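Local atomic coordinates of choline binding protein PCPA (Streptococcus pneumoniae, PDB entry 4CP6), a protein that probably attaches to choline on the pneumococcal surface, carries a leucine-rich repeat region and is studied as a vaccine antigen. Residues A[75-78]-A[79-82]; A[92-95]-A[96-100]; A[144-147]-A[148-152]. All coordinates share one frame; numbering follows the deposited sequence.

How the contacts relate
The three contacts lie in series along the chain, on the same side of its centre. Contact 1 follows strand 69-76, contact 2 leads into strand 97-100, and contact 3 follows strand 143-146. The centres of contacts 1 and 2 are about 12 Å apart, and the two touch directly through F81 and Y94. Contact 3 touches neither. Its centre is about 18 Å from that of contact 1 and about 20 Å from that of contact 2. Contacts 2 and 3 sit at ends of strands in one parallel sheet of the leucine-rich repeat solenoid, where strand 119-122 separates 97-100 from 143-146. Strand 69-76 pairs in parallel with strand 106-107 of the other sheet, which also includes strand 152-153.

Contact 1 of 3, residues A[75-78]-A[79-82]; sequences EVAS and QAFS
With CG1 anti to the backbone N (chi1 172°), V76 turns that methyl to both A80 and F81. The F81 ring is set by a chi1 of -62°, with CG beside its own backbone N. The motif is a pair of overlapping beta turns directly after strand 69-76: type II from A77 to A80, then type I from Q79 to S82. V76 CG1 lies 3.8 Å from F81 CD2, at the edge of the ring and near its plane. The two side chains cross at about a right angle. The same methyl is 4.0 Å from A80 CB, and A77 CB packs on A80 CB from the other end of the first turn. That turn is closed by A80 N donating to A77 O at 3.0 Å. Q79 takes positive phi (69°), as the third residue of a type II turn requires. The polar ends of S78 and Q79 turn to other partners: S78 OG bonds K109 O and Q79 OE1 bonds Y84 OH. Strand 35-40 adds V40 against both V76 and F81. In the second turn, S82 OG also bonds Q79 O in one of its two conformers. The backbone bond that closes this turn runs from S82 N to Q79 O, at 3.1 Å.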
loop_
_atom_site.group_PDB
_atom_site.type_symbol
_atom_site.label_atom_id
_atom_site.label_comp_id
_atom_site.label_asym_id
_atom_site.label_seq_id
_atom_site.Cartn_x
_atom_site.Cartn_y
_atom_site.Cartn_z
ATOM N N GLU A 75 -19.610 0.285 -20.688
ATOM C CA GLU A 75 -18.814 -0.313 -19.616
ATOM C C GLU A 75 -17.966 -1.447 -20.093
ATOM O O GLU A 75 -18.353 -2.175 -21.018
ATOM C CB GLU A 75 -19.727 -0.819 -18.477
ATOM C CG GLU A 75 -20.662 0.254 -17.934
ATOM C CD GLU A 75 -21.358 -0.057 -16.632
ATOM O OE1 GLU A 75 -20.990 -1.066 -15.990
ATOM O OE2 GLU A 75 -22.288 0.698 -16.266
ATOM N N VAL A 76 -16.801 -1.621 -19.455
ATOM C CA VAL A 76 -15.973 -2.803 -19.633
ATOM C C VAL A 76 -16.380 -3.747 -18.492
ATOM O O VAL A 76 -16.224 -3.393 -17.306
ATOM C CB VAL A 76 -14.465 -2.504 -19.618
ATOM C CG1 VAL A 76 -13.663 -3.797 -19.617
ATOM C CG2 VAL A 76 -14.080 -1.627 -20.817
ATOM N N ALA A 77 -16.927 -4.930 -18.840
ATOM C CA ALA A 77 -17.374 -5.868 -17.821
ATOM C C ALA A 77 -16.210 -6.479 -17.047
ATOM O O ALA A 77 -15.101 -6.614 -17.575
ATOM C CB ALA A 77 -18.180 -6.980 -18.467
ATOM N N SER A 78 -16.485 -6.971 -15.822
ATOM C CA SER A 78 -15.472 -7.682 -15.076
ATOM C C SER A 78 -14.928 -8.835 -15.945
ATOM O O SER A 78 -15.705 -9.544 -16.619
ATOM C CB SER A 78 -16.056 -8.277 -13.805
ATOM O OG SER A 78 -16.489 -7.212 -12.983
ATOM N N GLN A 79 -13.600 -9.044 -15.917
ATOM C CA GLN A 79 -12.887 -10.094 -16.651
ATOM C C GLN A 79 -12.872 -9.907 -18.164
ATOM O O GLN A 79 -12.180 -10.669 -18.822
ATOM C CB GLN A 79 -13.464 -11.508 -16.328
ATOM C CG GLN A 79 -13.716 -11.804 -14.838
ATOM C CD GLN A 79 -12.462 -11.873 -14.003
ATOM O OE1 GLN A 79 -11.347 -12.057 -14.512
ATOM N NE2 GLN A 79 -12.601 -11.659 -12.711
ATOM N N ALA A 80 -13.568 -8.894 -18.727
ATOM C CA ALA A 80 -13.663 -8.822 -20.198
ATOM C C ALA A 80 -12.330 -8.821 -20.915
ATOM O O ALA A 80 -12.163 -9.536 -21.917
ATOM C CB ALA A 80 -14.489 -7.620 -20.621
ATOM N N PHE A 81 -11.376 -8.025 -20.422
ATOM C CA PHE A 81 -10.065 -7.968 -21.043
ATOM C C PHE A 81 -8.989 -8.471 -20.090
ATOM O O PHE A 81 -7.840 -8.014 -20.093
ATOM C CB PHE A 81 -9.780 -6.596 -21.656
ATOM C CG PHE A 81 -10.785 -6.298 -22.739
ATOM C CD1 PHE A 81 -10.778 -7.020 -23.943
ATOM C CD2 PHE A 81 -11.768 -5.344 -22.553
ATOM C CE1 PHE A 81 -11.728 -6.776 -24.932
ATOM C CE2 PHE A 81 -12.736 -5.113 -23.542
ATOM C CZ PHE A 81 -12.713 -5.834 -24.726
ATOM N N SER A 82 -9.370 -9.451 -19.266
ATOM C CA SER A 82 -8.389 -10.043 -18.389
ATOM C C SER A 82 -7.556 -11.063 -19.158
ATOM O O SER A 82 -8.022 -11.653 -20.160
ATOM C CB SER A 82 -9.048 -10.709 -17.189
ATOM O OG SER A 82 -9.883 -11.750 -17.652
#

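Contact 2 of 3, residues A[92-95]-A[96-100]; sequences VYYP and SSITI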
loop_
_atom_site.group_PDB
_atom_site.type_symbol
_atom_site.label_atom_id
_atom_site.label_comp_id
_atom_site.label_asym_id
_atom_site.label_seq_id
_atom_site.Cartn_x
_atom_site.Cartn_y
_atom_site.Cartn_z
ATOM N N VAL A 92 -2.236 -18.018 -24.980
ATOM C CA VAL A 92 -3.521 -17.343 -24.874
ATOM C C VAL A 92 -3.235 -15.982 -25.518
ATOM O O VAL A 92 -2.343 -15.242 -25.061
ATOM C CB VAL A 92 -4.017 -17.257 -23.403
ATOM C CG1 VAL A 92 -5.284 -16.420 -23.299
ATOM C CG2 VAL A 92 -4.275 -18.663 -22.841
ATOM N N TYR A 93 -3.909 -15.701 -26.643
ATOM C CA TYR A 93 -3.630 -14.513 -27.442
ATOM C C TYR A 93 -4.080 -13.243 -26.757
ATOM O O TYR A 93 -5.102 -13.241 -26.075
ATOM C CB TYR A 93 -4.296 -14.633 -28.814
ATOM C CG TYR A 93 -3.957 -15.943 -29.488
ATOM C CD1 TYR A 93 -2.636 -16.286 -29.754
ATOM C CD2 TYR A 93 -4.958 -16.835 -29.861
ATOM C CE1 TYR A 93 -2.314 -17.491 -30.380
ATOM C CE2 TYR A 93 -4.646 -18.047 -30.472
ATOM C CZ TYR A 93 -3.328 -18.357 -30.748
ATOM O OH TYR A 93 -3.045 -19.560 -31.359
ATOM N N TYR A 94 -3.328 -12.159 -26.929
ATOM C CA TYR A 94 -3.709 -10.923 -26.255
ATOM C C TYR A 94 -3.067 -9.754 -26.988
ATOM O O TYR A 94 -1.926 -9.858 -27.410
ATOM C CB TYR A 94 -3.257 -10.962 -24.760
ATOM C CG TYR A 94 -3.997 -9.949 -23.922
ATOM C CD1 TYR A 94 -3.545 -8.633 -23.829
ATOM C CD2 TYR A 94 -5.180 -10.287 -23.260
ATOM C CE1 TYR A 94 -4.286 -7.665 -23.149
ATOM C CE2 TYR A 94 -5.898 -9.338 -22.528
ATOM C CZ TYR A 94 -5.431 -8.029 -22.459
ATOM O OH TYR A 94 -6.113 -7.071 -21.748
ATOM N N PRO A 95 -3.790 -8.628 -27.140
ATOM C CA PRO A 95 -3.226 -7.480 -27.857
ATOM C C PRO A 95 -2.044 -6.811 -27.167
ATOM O O PRO A 95 -1.854 -6.938 -25.961
ATOM C CB PRO A 95 -4.405 -6.504 -27.977
ATOM C CG PRO A 95 -5.434 -6.966 -27.061
ATOM C CD PRO A 95 -5.194 -8.411 -26.763
ATOM N N SER A 96 -1.264 -6.041 -27.943
ATOM C CA SER A 96 -0.110 -5.322 -27.378
ATOM C C SER A 96 -0.528 -3.981 -26.746
ATOM O O SER A 96 0.214 -3.413 -25.935
ATOM C CB SER A 96 0.880 -5.046 -28.494
ATOM O OG SER A 96 0.218 -4.374 -29.552
ATOM N N SER A 97 -1.667 -3.449 -27.165
ATOM C CA SER A 97 -2.213 -2.189 -26.651
ATOM C C SER A 97 -3.705 -2.232 -26.842
ATOM O O SER A 97 -4.190 -2.961 -27.721
ATOM C CB SER A 97 -1.623 -0.981 -27.383
ATOM O OG SER A 97 -2.125 -0.892 -28.709
ATOM N N ILE A 98 -4.454 -1.493 -26.022
ATOM C CA ILE A 98 -5.894 -1.452 -26.135
ATOM C C ILE A 98 -6.308 -0.005 -26.130
ATOM O O ILE A 98 -5.841 0.757 -25.259
ATOM C CB ILE A 98 -6.640 -2.273 -25.042
ATOM C CG1 ILE A 98 -6.298 -3.795 -25.161
ATOM C CG2 ILE A 98 -8.162 -2.022 -25.130
ATOM C CD1 ILE A 98 -6.807 -4.669 -24.012
ATOM N N THR A 99 -7.155 0.383 -27.093
ATOM C CA THR A 99 -7.714 1.724 -27.191
ATOM C C THR A 99 -9.135 1.694 -26.661
ATOM O O THR A 99 -9.932 0.817 -27.042
ATOM C CB THR A 99 -7.620 2.239 -28.627
ATOM O OG1 THR A 99 -6.243 2.407 -28.949
ATOM C CG2 THR A 99 -8.361 3.560 -28.832
ATOM N N ILE A 100 -9.447 2.635 -25.739
ATOM C CA ILE A 100 -10.742 2.723 -25.103
ATOM C C ILE A 100 -11.520 3.866 -25.730
ATOM O O ILE A 100 -11.053 5.005 -25.684
ATOM C CB ILE A 100 -10.545 2.936 -23.586
ATOM C CG1 ILE A 100 -9.727 1.749 -22.996
ATOM C CG2 ILE A 100 -11.882 3.144 -22.878
ATOM C CD1 ILE A 100 -9.573 1.719 -21.443
#
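I98 meets both residues before the strand: its CD1 meets Y94 and its CG1 meets P95. These apolar contacts carry the arrangement. I98 CG1 sits beside the backbone N (chi1 -63°), and the side chain then runs extended (chi2 171°), which carries CD1 back to the tyrosine. I98 CD1 lies 3.4 Å from Y94 OH and 3.9 Å from Y94 CZ. It approaches the phenol end of the ring obliquely, and the two side chains cross at about a right angle. P95 CG is 3.8 Å from I98 CG1. P95 CD lies 3.3 Å above one face of the Y94 ring, offset toward the rim. The proline therefore touches both larger side chains.

An aromatic contact adds to this: F49 meets the Y94 ring edge-to-face and also touches P95.

The polar contacts run to other parts of the chain, since no hydrogen bond joins 92-95 to 96-100. The buried hydroxyl of Y94 is hydrogen-bonded through OH to F81 O, earlier in the same loop, and to S115 OG, in the loop before strand 119-122.

Backbone bonds flank the strand on both sides, S97 pairing with F58 and I98 with T119. Strand 97-100 thus lies between strands 57-59 and 119-122, in the parallel stacking of successive strands that is characteristic of a leucine-rich repeat solenoid.

Contact 3 of 3, residues A[144-147]-A[148-152]; sequences IELP and ASLEY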
loop_
_atom_site.group_PDB
_atom_site.type_symbol
_atom_site.label_atom_id
_atom_site.label_comp_id
_atom_site.label_asym_id
_atom_site.label_seq_id
_atom_site.Cartn_x
_atom_site.Cartn_y
_atom_site.Cartn_z
ATOM N N ILE A 144 0.329 4.858 -18.892
ATOM C CA ILE A 144 -1.077 5.207 -19.025
ATOM C C ILE A 144 -1.269 6.648 -18.603
ATOM O O ILE A 144 -0.678 7.095 -17.606
ATOM C CB ILE A 144 -2.022 4.237 -18.223
ATOM C CG1 ILE A 144 -3.518 4.399 -18.623
ATOM C CG2 ILE A 144 -1.835 4.410 -16.682
ATOM C CD1 ILE A 144 -4.476 3.340 -18.015
ATOM N N GLU A 145 -2.082 7.377 -19.362
ATOM C CA GLU A 145 -2.464 8.739 -19.035
ATOM C C GLU A 145 -3.967 8.692 -18.799
ATOM O O GLU A 145 -4.739 8.421 -19.740
ATOM C CB GLU A 145 -2.145 9.698 -20.181
ATOM C CG GLU A 145 -2.532 11.128 -19.845
ATOM C CD GLU A 145 -2.094 12.205 -20.826
ATOM O OE1 GLU A 145 -1.145 11.972 -21.611
ATOM O OE2 GLU A 145 -2.652 13.320 -20.746
ATOM N N LEU A 146 -4.399 8.888 -17.528
ATOM C CA LEU A 146 -5.806 8.777 -17.169
ATOM C C LEU A 146 -6.562 10.017 -17.550
ATOM O O LEU A 146 -6.030 11.125 -17.376
ATOM C CB LEU A 146 -5.962 8.391 -15.692
ATOM C CG LEU A 146 -5.387 6.996 -15.396
ATOM C CD1 LEU A 146 -5.293 6.731 -13.908
ATOM C CD2 LEU A 146 -6.223 5.892 -16.054
ATOM N N PRO A 147 -7.772 9.886 -18.108
ATOM C CA PRO A 147 -8.470 11.067 -18.647
ATOM C C PRO A 147 -9.005 11.974 -17.564
ATOM O O PRO A 147 -9.199 11.541 -16.428
ATOM C CB PRO A 147 -9.610 10.458 -19.464
ATOM C CG PRO A 147 -9.894 9.135 -18.780
ATOM C CD PRO A 147 -8.511 8.639 -18.391
ATOM N N ALA A 148 -9.304 13.218 -17.944
ATOM C CA ALA A 148 -9.811 14.219 -17.023
ATOM C C ALA A 148 -11.137 13.854 -16.369
ATOM O O ALA A 148 -11.414 14.247 -15.238
ATOM C CB ALA A 148 -9.958 15.549 -17.762
ATOM N N SER A 149 -11.986 13.073 -17.076
ATOM C CA SER A 149 -13.280 12.672 -16.568
ATOM C C SER A 149 -13.172 11.727 -15.365
ATOM O O SER A 149 -14.145 11.586 -14.653
ATOM C CB SER A 149 -14.032 11.938 -17.675
ATOM O OG SER A 149 -13.236 10.919 -18.249
ATOM N N LEU A 150 -12.023 11.059 -15.189
ATOM C CA LEU A 150 -11.922 10.047 -14.134
ATOM C C LEU A 150 -12.036 10.655 -12.744
ATOM O O LEU A 150 -11.267 11.545 -12.407
ATOM C CB LEU A 150 -10.624 9.283 -14.314
ATOM C CG LEU A 150 -10.353 8.193 -13.257
ATOM C CD1 LEU A 150 -11.290 6.990 -13.454
ATOM C CD2 LEU A 150 -8.912 7.755 -13.332
ATOM N N GLU A 151 -13.001 10.162 -11.957
ATOM C CA GLU A 151 -13.240 10.665 -10.604
ATOM C C GLU A 151 -12.840 9.700 -9.486
ATOM O O GLU A 151 -12.649 10.160 -8.345
ATOM C CB GLU A 151 -14.727 10.970 -10.420
ATOM C CG GLU A 151 -15.217 12.087 -11.331
ATOM C CD GLU A 151 -16.675 12.470 -11.158
ATOM O OE1 GLU A 151 -17.258 12.171 -10.092
ATOM O OE2 GLU A 151 -17.228 13.099 -12.090
ATOM N N TYR A 152 -12.804 8.387 -9.776
ATOM C CA TYR A 152 -12.630 7.389 -8.746
ATOM C C TYR A 152 -11.722 6.279 -9.239
ATOM O O TYR A 152 -11.943 5.730 -10.316
ATOM C CB TYR A 152 -14.030 6.779 -8.476
ATOM C CG TYR A 152 -14.025 5.643 -7.477
ATOM C CD1 TYR A 152 -14.086 5.891 -6.110
ATOM C CD2 TYR A 152 -13.964 4.314 -7.898
ATOM C CE1 TYR A 152 -14.041 4.854 -5.187
ATOM C CE2 TYR A 152 -13.917 3.268 -6.983
ATOM C CZ TYR A 152 -13.956 3.549 -5.630
ATOM O OH TYR A 152 -13.892 2.501 -4.756
HETATM O O HOH W 1 -8.970 12.387 -13.696
#
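L146 and L150 meet through L150 CD2, which reaches both CB and CD1 of L146 at 3.8 Å. The two side chains leave their backbones differently. L146 has CG beside its backbone N. L150 has CG anti to its backbone N (chi1 179°), and a bend at chi2 (72°) follows. Both leucines also touch I131 of strand 130-131, so they share one apolar neighbour.

S149 takes a chi1 of 50°, with OG between the backbone N and the carbonyl carbon. This brings OG alongside the proline ring, 3.8 Å from P147 CG. The hydroxyl is hydrogen-bonded to L128 O and S126 O of the loop between strands 119-122 and 130-131, and P147 packs on the same two residues.

A water lies 2.9 Å from P147 O and 2.8 Å from L150 O, close enough to link the two carbonyls. P147 to L150 is a type I beta turn, closed by L150 N donating to P147 O at 3.1 Å. The turn carries the chain from strand 143-146 of one parallel sheet toward strand 152-153 of the other sheet, a corner of the leucine-rich repeat solenoid.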